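Local coordinates for protein lyase/mutase (Burkholderia cenocepacia, PDB 4LSB) that belongs to the phosphoenolpyruvate phosphomutase family of TIM-barrel enzymes and carries a bound magnesium ion, at residues B[124-129]-B[179-184]; B[143-148]-B[183-188]; B[173-178]-B[201-206]. One frame throughout, in Å; residues are numbered along the deposited sequence.

How the contacts relate
All three contacts use helix 175-187: contact 3 at its N-terminal end, contact 1 in the middle, contact 2 toward the C-terminal end. Contact 3 lies at the surface, where the first turn of this helix meets helix 201-211 through a leucine, the methylenes of a glutamate and an alanine. Contact 1 is buried: Arg181, from the middle of the helix, faces Asp126, in the loop after strand 121-125, and charge replaces apolar packing. Contact 2, partly buried, joins the last turns to helix 138-153 by apolar packing, without hydrogen bonds between the segments. Contacts 1 and 2 touch one another, since Tyr185 of contact 2 reaches Asp126 of contact 1, and Glu125 O of contact 1 probably receives a hydrogen bond from Arg144 NH2 of contact 2.

Contact 1. Residues B[124-129]-B[179-184]; sequences IEDATG and IARLVA
Asp126 and Arg181 carry this small, buried contact, and charge is its main ingredient. Asp126 OD2 lies 3.8 Å from Arg181 NH1, a long salt bridge without a direct hydrogen bond, and 3.7 Å from Arg181 CD, so it sits beside the last methylene as well as the guanidinium. The carboxylate and guanidinium planes stand 87° apart, nearly perpendicular, so the two groups do not form a paired, coplanar bridge. The arginine chain runs extended from CG to NE, which carries its charged end across from the helix to the aspartate.

Both charged groups have further partners. Among the hydrogen bonds, Tyr185 OH joins both Asp126 OD2 and Arg181 NH1 and so links the two charges, Asp126 OD1 accepts from Glu166 N, and Arg181 NH2 bonds Tyr136 O. A separate salt bridge ties Arg181 NE to Asp177 OD2. With partners at each of its nitrogens, the guanidinium should be well fixed in rotation.

In the barrel, Asp126 follows strand 121-125, whose backbone pairs with strand 160-164, and Arg181 belongs to helix 175-187. Helix 138-153 packs against both, with Ser141 touching Asp126 and Val142 touching Ala184.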
loop_
_atom_site.group_PDB
_atom_site.type_symbol
_atom_site.label_atom_id
_atom_site.label_comp_id
_atom_site.label_asym_id
_atom_site.label_seq_id
_atom_site.Cartn_x
_atom_site.Cartn_y
_atom_site.Cartn_z
ATOM N N ILE B 124 3.287 17.849 -16.244
ATOM C CA ILE B 124 4.409 17.578 -17.144
ATOM C C ILE B 124 5.585 18.371 -16.644
ATOM O O ILE B 124 5.534 19.596 -16.575
ATOM C CB ILE B 124 4.110 17.958 -18.610
ATOM C CG1 ILE B 124 2.959 17.127 -19.174
ATOM C CG2 ILE B 124 5.318 17.728 -19.504
ATOM C CD1 ILE B 124 3.189 15.610 -19.273
ATOM N N GLU B 125 6.652 17.659 -16.320
ATOM C CA GLU B 125 7.833 18.311 -15.801
ATOM C C GLU B 125 8.934 18.484 -16.823
ATOM O O GLU B 125 8.949 17.804 -17.867
ATOM C CB GLU B 125 8.345 17.580 -14.571
ATOM C CG GLU B 125 8.850 16.192 -14.824
ATOM C CD GLU B 125 8.841 15.304 -13.578
ATOM O OE1 GLU B 125 7.884 15.292 -12.757
ATOM O OE2 GLU B 125 9.815 14.554 -13.464
ATOM N N ASP B 126 9.861 19.386 -16.528
ATOM C CA ASP B 126 11.008 19.681 -17.448
ATOM C C ASP B 126 12.342 19.025 -17.052
ATOM O O ASP B 126 13.403 19.546 -17.336
ATOM C CB ASP B 126 11.155 21.205 -17.619
ATOM C CG ASP B 126 11.388 21.943 -16.278
ATOM O OD1 ASP B 126 11.605 21.228 -15.305
ATOM O OD2 ASP B 126 11.368 23.183 -16.236
ATOM N N ALA B 127 12.278 17.897 -16.365
ATOM C CA ALA B 127 13.450 17.114 -16.044
ATOM C C ALA B 127 13.631 16.090 -17.143
ATOM O O ALA B 127 12.711 15.354 -17.480
ATOM C CB ALA B 127 13.322 16.416 -14.702
ATOM N N THR B 128 14.856 16.036 -17.656
ATOM C CA THR B 128 15.188 15.225 -18.825
ATOM C C THR B 128 15.468 13.800 -18.380
ATOM O O THR B 128 15.322 12.853 -19.166
ATOM C CB THR B 128 16.468 15.751 -19.457
ATOM O OG1 THR B 128 17.497 15.702 -18.476
ATOM C CG2 THR B 128 16.317 17.198 -19.890
ATOM N N GLY B 129 15.904 13.649 -17.126
ATOM C CA GLY B 129 16.421 12.372 -16.630
ATOM C C GLY B 129 17.888 12.162 -16.947
ATOM O O GLY B 129 18.457 11.149 -16.567
ATOM N N ILE B 179 11.122 31.104 -11.963
ATOM C CA ILE B 179 9.949 31.960 -12.256
ATOM C C ILE B 179 9.781 32.188 -13.730
ATOM O O ILE B 179 8.668 32.146 -14.237
ATOM C CB ILE B 179 9.970 33.282 -11.442
ATOM C CG1 ILE B 179 9.528 33.007 -10.002
ATOM C CG2 ILE B 179 9.092 34.371 -12.008
ATOM C CD1 ILE B 179 9.997 34.081 -9.033
ATOM N N ALA B 180 10.875 32.409 -14.444
ATOM C CA ALA B 180 10.768 32.732 -15.861
ATOM C C ALA B 180 10.197 31.551 -16.603
ATOM O O ALA B 180 9.365 31.700 -17.468
ATOM C CB ALA B 180 12.106 33.131 -16.437
ATOM N N ARG B 181 10.670 30.358 -16.292
ATOM C CA ARG B 181 10.109 29.121 -16.900
ATOM C C ARG B 181 8.605 29.002 -16.628
ATOM O O ARG B 181 7.782 28.735 -17.539
ATOM C CB ARG B 181 10.850 27.918 -16.345
ATOM C CG ARG B 181 12.251 27.743 -16.959
ATOM C CD ARG B 181 12.988 26.559 -16.341
ATOM N NE ARG B 181 14.252 26.349 -17.057
ATOM C CZ ARG B 181 14.393 25.692 -18.206
ATOM N NH1 ARG B 181 13.358 25.110 -18.799
ATOM N NH2 ARG B 181 15.593 25.592 -18.759
ATOM N N LEU B 182 8.220 29.211 -15.371
ATOM C CA LEU B 182 6.816 29.038 -14.996
ATOM C C LEU B 182 5.969 30.028 -15.715
ATOM O O LEU B 182 4.881 29.712 -16.150
ATOM C CB LEU B 182 6.547 29.157 -13.496
ATOM C CG LEU B 182 7.158 28.083 -12.620
ATOM C CD1 LEU B 182 6.800 28.363 -11.163
ATOM C CD2 LEU B 182 6.669 26.703 -13.004
ATOM N N VAL B 183 6.457 31.256 -15.812
ATOM C CA VAL B 183 5.742 32.283 -16.566
ATOM C C VAL B 183 5.630 31.893 -18.075
ATOM O O VAL B 183 4.614 32.105 -18.723
ATOM C CB VAL B 183 6.481 33.636 -16.426
ATOM C CG1 VAL B 183 5.969 34.636 -17.453
ATOM C CG2 VAL B 183 6.320 34.164 -15.017
ATOM N N ALA B 184 6.673 31.289 -18.593
ATOM C CA ALA B 184 6.671 30.897 -20.002
ATOM C C ALA B 184 5.691 29.728 -20.244
ATOM O O ALA B 184 5.022 29.671 -21.283
ATOM C CB ALA B 184 8.055 30.525 -20.448
#

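Contact 2. Residues B[143-148]-B[183-188]; sequences ERIAAA and VAYRDA
Ile145 lies over one face of the Tyr185 ring, the two side chains crossing at about a right angle. The touching atom is Ile145 CG1, 4.0 Å above the ring plane and offset toward the rim, near the CG-CD1 bond, 4.1 Å from Tyr185 CD1 and from Tyr185 CG alike. The other branch of the isoleucine works separately. CG1 stands beside the backbone N (chi1 -67°), which puts CG2 anti to that N. Ile145 CG2 meets the backbone of the other segment, 4.0 Å from Tyr185 O. The same methyl packs on Ala188 CB at 4.2 Å, so one side chain touches both Tyr185 and Ala188.

Ala188 comes in close, with its CA 5.3 Å from Ala146 CA. Its CB points into the interface and approaches Ala146 N at 4.4 Å; the small residues on both sides let the backbones draw together here. No hydrogen bond crosses between the segments, and the phenol oxygen of Tyr185 is turned to Asp126 and Arg181. Ala163 of strand 160-164 touches both Ile145 and Tyr185, and Ile124 also meets Ile145.

Helices 138-153 and 175-187 flank strand 160-164 in sequence, and their side-by-side packing over the parallel strands is that of successive beta-alpha units in a TIM barrel.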
loop_
_atom_site.group_PDB
_atom_site.type_symbol
_atom_site.label_atom_id
_atom_site.label_comp_id
_atom_site.label_asym_id
_atom_site.label_seq_id
_atom_site.Cartn_x
_atom_site.Cartn_y
_atom_site.Cartn_z
ATOM N N GLU B 143 7.980 24.336 -25.892
ATOM C CA GLU B 143 7.331 23.599 -26.999
ATOM C C GLU B 143 6.615 22.354 -26.496
ATOM O O GLU B 143 5.487 22.001 -26.951
ATOM C CB GLU B 143 8.358 23.148 -28.032
ATOM C CG GLU B 143 8.232 23.797 -29.380
ATOM C CD GLU B 143 9.103 23.080 -30.423
ATOM O OE1 GLU B 143 8.607 22.876 -31.561
ATOM O OE2 GLU B 143 10.258 22.702 -30.090
ATOM N N ARG B 144 7.289 21.682 -25.562
ATOM C CA ARG B 144 6.695 20.530 -24.867
ATOM C C ARG B 144 5.371 20.886 -24.177
ATOM O O ARG B 144 4.364 20.203 -24.359
ATOM C CB ARG B 144 7.672 19.927 -23.853
ATOM C CG ARG B 144 8.790 19.091 -24.479
ATOM C CD ARG B 144 9.945 18.961 -23.507
ATOM N NE ARG B 144 9.499 18.489 -22.192
ATOM C CZ ARG B 144 9.265 17.218 -21.889
ATOM N NH1 ARG B 144 9.441 16.236 -22.800
ATOM N NH2 ARG B 144 8.893 16.907 -20.675
ATOM N N ILE B 145 5.373 21.918 -23.345
ATOM C CA ILE B 145 4.126 22.324 -22.651
ATOM C C ILE B 145 3.058 22.778 -23.661
ATOM O O ILE B 145 1.879 22.488 -23.520
ATOM C CB ILE B 145 4.392 23.437 -21.612
ATOM C CG1 ILE B 145 5.230 22.887 -20.467
ATOM C CG2 ILE B 145 3.081 24.041 -21.085
ATOM C CD1 ILE B 145 4.629 21.723 -19.707
ATOM N N ALA B 146 3.478 23.446 -24.721
ATOM C CA ALA B 146 2.539 23.867 -25.752
ATOM C C ALA B 146 1.781 22.670 -26.402
ATOM O O ALA B 146 0.580 22.733 -26.694
ATOM C CB ALA B 146 3.270 24.655 -26.812
ATOM N N ALA B 147 2.485 21.579 -26.586
ATOM C CA ALA B 147 1.911 20.362 -27.143
ATOM C C ALA B 147 0.972 19.727 -26.131
ATOM O O ALA B 147 -0.065 19.169 -26.504
ATOM C CB ALA B 147 3.032 19.378 -27.538
ATOM N N ALA B 148 1.338 19.799 -24.851
ATOM C CA ALA B 148 0.479 19.247 -23.796
ATOM C C ALA B 148 -0.817 20.062 -23.717
ATOM O O ALA B 148 -1.879 19.501 -23.573
ATOM C CB ALA B 148 1.168 19.218 -22.435
ATOM N N VAL B 183 6.457 31.256 -15.812
ATOM C CA VAL B 183 5.742 32.283 -16.566
ATOM C C VAL B 183 5.630 31.893 -18.075
ATOM O O VAL B 183 4.614 32.105 -18.723
ATOM C CB VAL B 183 6.481 33.636 -16.426
ATOM C CG1 VAL B 183 5.969 34.636 -17.453
ATOM C CG2 VAL B 183 6.320 34.164 -15.017
ATOM N N ALA B 184 6.673 31.289 -18.593
ATOM C CA ALA B 184 6.671 30.897 -20.002
ATOM C C ALA B 184 5.691 29.728 -20.244
ATOM O O ALA B 184 5.022 29.671 -21.283
ATOM C CB ALA B 184 8.055 30.525 -20.448
ATOM N N TYR B 185 5.645 28.815 -19.292
ATOM C CA TYR B 185 4.698 27.712 -19.319
ATOM C C TYR B 185 3.244 28.224 -19.196
ATOM O O TYR B 185 2.371 27.745 -19.901
ATOM C CB TYR B 185 5.030 26.691 -18.214
ATOM C CG TYR B 185 6.452 26.123 -18.200
ATOM C CD1 TYR B 185 7.300 26.222 -19.327
ATOM C CD2 TYR B 185 6.957 25.470 -17.077
ATOM C CE1 TYR B 185 8.601 25.698 -19.320
ATOM C CE2 TYR B 185 8.230 24.931 -17.073
ATOM C CZ TYR B 185 9.058 25.044 -18.211
ATOM O OH TYR B 185 10.348 24.559 -18.199
ATOM N N ARG B 186 3.006 29.202 -18.330
ATOM C CA ARG B 186 1.702 29.843 -18.191
ATOM C C ARG B 186 1.338 30.483 -19.542
ATOM O O ARG B 186 0.219 30.342 -20.032
ATOM C CB ARG B 186 1.745 30.912 -17.092
ATOM C CG ARG B 186 0.430 31.609 -16.841
ATOM C CD ARG B 186 0.658 32.984 -16.279
ATOM N NE ARG B 186 1.163 33.930 -17.284
ATOM C CZ ARG B 186 1.910 34.992 -17.001
ATOM N NH1 ARG B 186 2.266 35.243 -15.758
ATOM N NH2 ARG B 186 2.301 35.823 -17.967
ATOM N N ASP B 187 2.301 31.178 -20.156
ATOM C CA ASP B 187 1.991 31.849 -21.413
ATOM C C ASP B 187 1.740 30.859 -22.539
ATOM O O ASP B 187 0.968 31.138 -23.440
ATOM C CB ASP B 187 3.091 32.825 -21.800
ATOM C CG ASP B 187 3.121 34.021 -20.905
ATOM O OD1 ASP B 187 2.170 34.217 -20.117
ATOM O OD2 ASP B 187 4.140 34.750 -20.968
ATOM N N ALA B 188 2.353 29.688 -22.450
ATOM C CA ALA B 188 2.028 28.626 -23.373
ATOM C C ALA B 188 0.655 27.954 -23.167
ATOM O O ALA B 188 0.250 27.188 -24.025
ATOM C CB ALA B 188 3.138 27.603 -23.393
#

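Contact 3. Residues B[173-178]-B[201-206]; sequences RDLDDT and ADEIAA
Leu175 has its CG swung opposite the backbone N, chi1 -175°, which sends the isobutyl group out from the first turn of its helix toward helix 201-211. Across from it, Glu203 holds CG beside its own backbone N, chi1 -67°, and then runs on extended, offering its methylenes to the leucine. The two side chains meet at a slant, with both leucine methyls in use: Leu175 CD2 lies 4.0 Å from Glu203 CG, and CD1 lies 4.1 Å from Glu203 CB. One helical turn on, Ala206 CB adds a looser touch, 4.4 Å from Leu175 CD2. Tyr168 from a nearby loop packs on both Leu175 and Glu203.

The start of helix 175-187 is held largely by bonds within 173-178. Asp174 is the N-cap: its OD1 accepts from Asp177 N at an N-H...O angle of 172°, met on the anti side and out of the carboxylate plane. Asp174 O takes two donors, Thr178 N and Thr178 OG1; the hydroxyl oxygen, 2.8 Å from Asp174 O, comes from above the carbonyl plane. From outside, Asn167 ND2 bonds Thr178 OG1 and Asp177 OD2.

No hydrogen bond or salt bridge crosses the contact, and Arg173 NH2 stays 5.0 Å from Glu203 OE1. Cohesion at this surface site therefore rests on non-directional van der Waals contact, with Glu203 contributing its methylenes rather than its carboxylate.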
loop_
_atom_site.group_PDB
_atom_site.type_symbol
_atom_site.label_atom_id
_atom_site.label_comp_id
_atom_site.label_asym_id
_atom_site.label_seq_id
_atom_site.Cartn_x
_atom_site.Cartn_y
_atom_site.Cartn_z
ATOM N N ARG B 173 19.019 25.961 -7.757
ATOM C CA ARG B 173 18.108 26.703 -6.890
ATOM C C ARG B 173 18.129 28.179 -7.280
ATOM O O ARG B 173 18.448 29.026 -6.483
ATOM C CB ARG B 173 18.485 26.515 -5.412
ATOM C CG ARG B 173 18.420 25.065 -4.954
ATOM C CD ARG B 173 18.853 24.933 -3.506
ATOM N NE ARG B 173 17.901 25.653 -2.667
ATOM C CZ ARG B 173 16.755 25.147 -2.223
ATOM N NH1 ARG B 173 16.403 23.893 -2.506
ATOM N NH2 ARG B 173 15.962 25.899 -1.486
ATOM N N ASP B 174 17.765 28.471 -8.511
ATOM C CA ASP B 174 17.752 29.824 -9.039
ATOM C C ASP B 174 16.299 30.278 -9.212
ATOM O O ASP B 174 15.583 29.822 -10.126
ATOM C CB ASP B 174 18.494 29.829 -10.384
ATOM C CG ASP B 174 18.494 31.198 -11.088
ATOM O OD1 ASP B 174 17.421 31.783 -11.340
ATOM O OD2 ASP B 174 19.588 31.681 -11.443
ATOM N N LEU B 175 15.860 31.167 -8.328
ATOM C CA LEU B 175 14.470 31.640 -8.298
ATOM C C LEU B 175 14.079 32.320 -9.590
ATOM O O LEU B 175 13.003 32.132 -10.129
ATOM C CB LEU B 175 14.283 32.615 -7.119
ATOM C CG LEU B 175 12.868 33.156 -6.822
ATOM C CD1 LEU B 175 11.935 31.995 -6.552
ATOM C CD2 LEU B 175 12.860 34.118 -5.628
ATOM N N ASP B 176 14.973 33.142 -10.109
ATOM C CA ASP B 176 14.633 33.877 -11.282
ATOM C C ASP B 176 14.495 33.037 -12.565
ATOM O O ASP B 176 13.607 33.301 -13.332
ATOM C CB ASP B 176 15.599 35.024 -11.442
ATOM C CG ASP B 176 15.422 36.033 -10.346
ATOM O OD1 ASP B 176 14.550 36.930 -10.491
ATOM O OD2 ASP B 176 16.122 35.894 -9.314
ATOM N N ASP B 177 15.342 32.027 -12.787
ATOM C CA ASP B 177 15.135 31.126 -13.942
ATOM C C ASP B 177 13.844 30.329 -13.751
ATOM O O ASP B 177 13.071 30.105 -14.685
ATOM C CB ASP B 177 16.269 30.113 -14.131
ATOM C CG ASP B 177 16.158 29.352 -15.499
ATOM O OD1 ASP B 177 16.268 30.026 -16.526
ATOM O OD2 ASP B 177 15.967 28.101 -15.555
ATOM N N THR B 178 13.644 29.890 -12.523
ATOM C CA THR B 178 12.498 29.073 -12.194
ATOM C C THR B 178 11.214 29.866 -12.459
ATOM O O THR B 178 10.309 29.356 -13.106
ATOM C CB THR B 178 12.617 28.557 -10.775
ATOM O OG1 THR B 178 13.815 27.774 -10.638
ATOM C CG2 THR B 178 11.402 27.674 -10.426
ATOM N N ALA B 201 9.088 30.974 2.394
ATOM C CA ALA B 201 7.839 31.726 2.275
ATOM C C ALA B 201 7.991 32.909 1.327
ATOM O O ALA B 201 7.095 33.176 0.522
ATOM C CB ALA B 201 7.344 32.211 3.625
ATOM N N ASP B 202 9.087 33.649 1.477
ATOM C CA ASP B 202 9.324 34.831 0.636
ATOM C C ASP B 202 9.520 34.437 -0.816
ATOM O O ASP B 202 9.053 35.145 -1.689
ATOM C CB ASP B 202 10.563 35.622 1.098
ATOM C CG ASP B 202 10.342 36.359 2.435
ATOM O OD1 ASP B 202 9.172 36.605 2.833
ATOM O OD2 ASP B 202 11.361 36.746 3.049
ATOM N N GLU B 203 10.228 33.333 -1.059
ATOM C CA GLU B 203 10.399 32.816 -2.435
ATOM C C GLU B 203 9.039 32.389 -3.047
ATOM O O GLU B 203 8.699 32.735 -4.180
ATOM C CB GLU B 203 11.412 31.675 -2.478
ATOM C CG GLU B 203 12.851 32.116 -2.156
ATOM C CD GLU B 203 13.938 31.177 -2.685
ATOM O OE1 GLU B 203 13.654 30.024 -3.021
ATOM O OE2 GLU B 203 15.127 31.599 -2.762
ATOM N N ILE B 204 8.237 31.685 -2.266
ATOM C CA ILE B 204 6.883 31.293 -2.713
ATOM C C ILE B 204 5.994 32.494 -3.058
ATOM O O ILE B 204 5.306 32.523 -4.089
ATOM C CB ILE B 204 6.177 30.435 -1.625
ATOM C CG1 ILE B 204 6.814 29.070 -1.494
ATOM C CG2 ILE B 204 4.706 30.253 -1.936
ATOM C CD1 ILE B 204 6.416 28.336 -0.254
ATOM N N ALA B 205 5.966 33.499 -2.196
ATOM C CA ALA B 205 5.143 34.673 -2.484
ATOM C C ALA B 205 5.556 35.385 -3.773
ATOM O O ALA B 205 4.742 35.940 -4.478
ATOM C CB ALA B 205 5.176 35.631 -1.335
ATOM N N ALA B 206 6.845 35.392 -4.062
ATOM C CA ALA B 206 7.363 35.972 -5.309
ATOM C C ALA B 206 6.939 35.162 -6.526
ATOM O O ALA B 206 6.695 35.720 -7.580
ATOM C CB ALA B 206 8.870 36.045 -5.266
#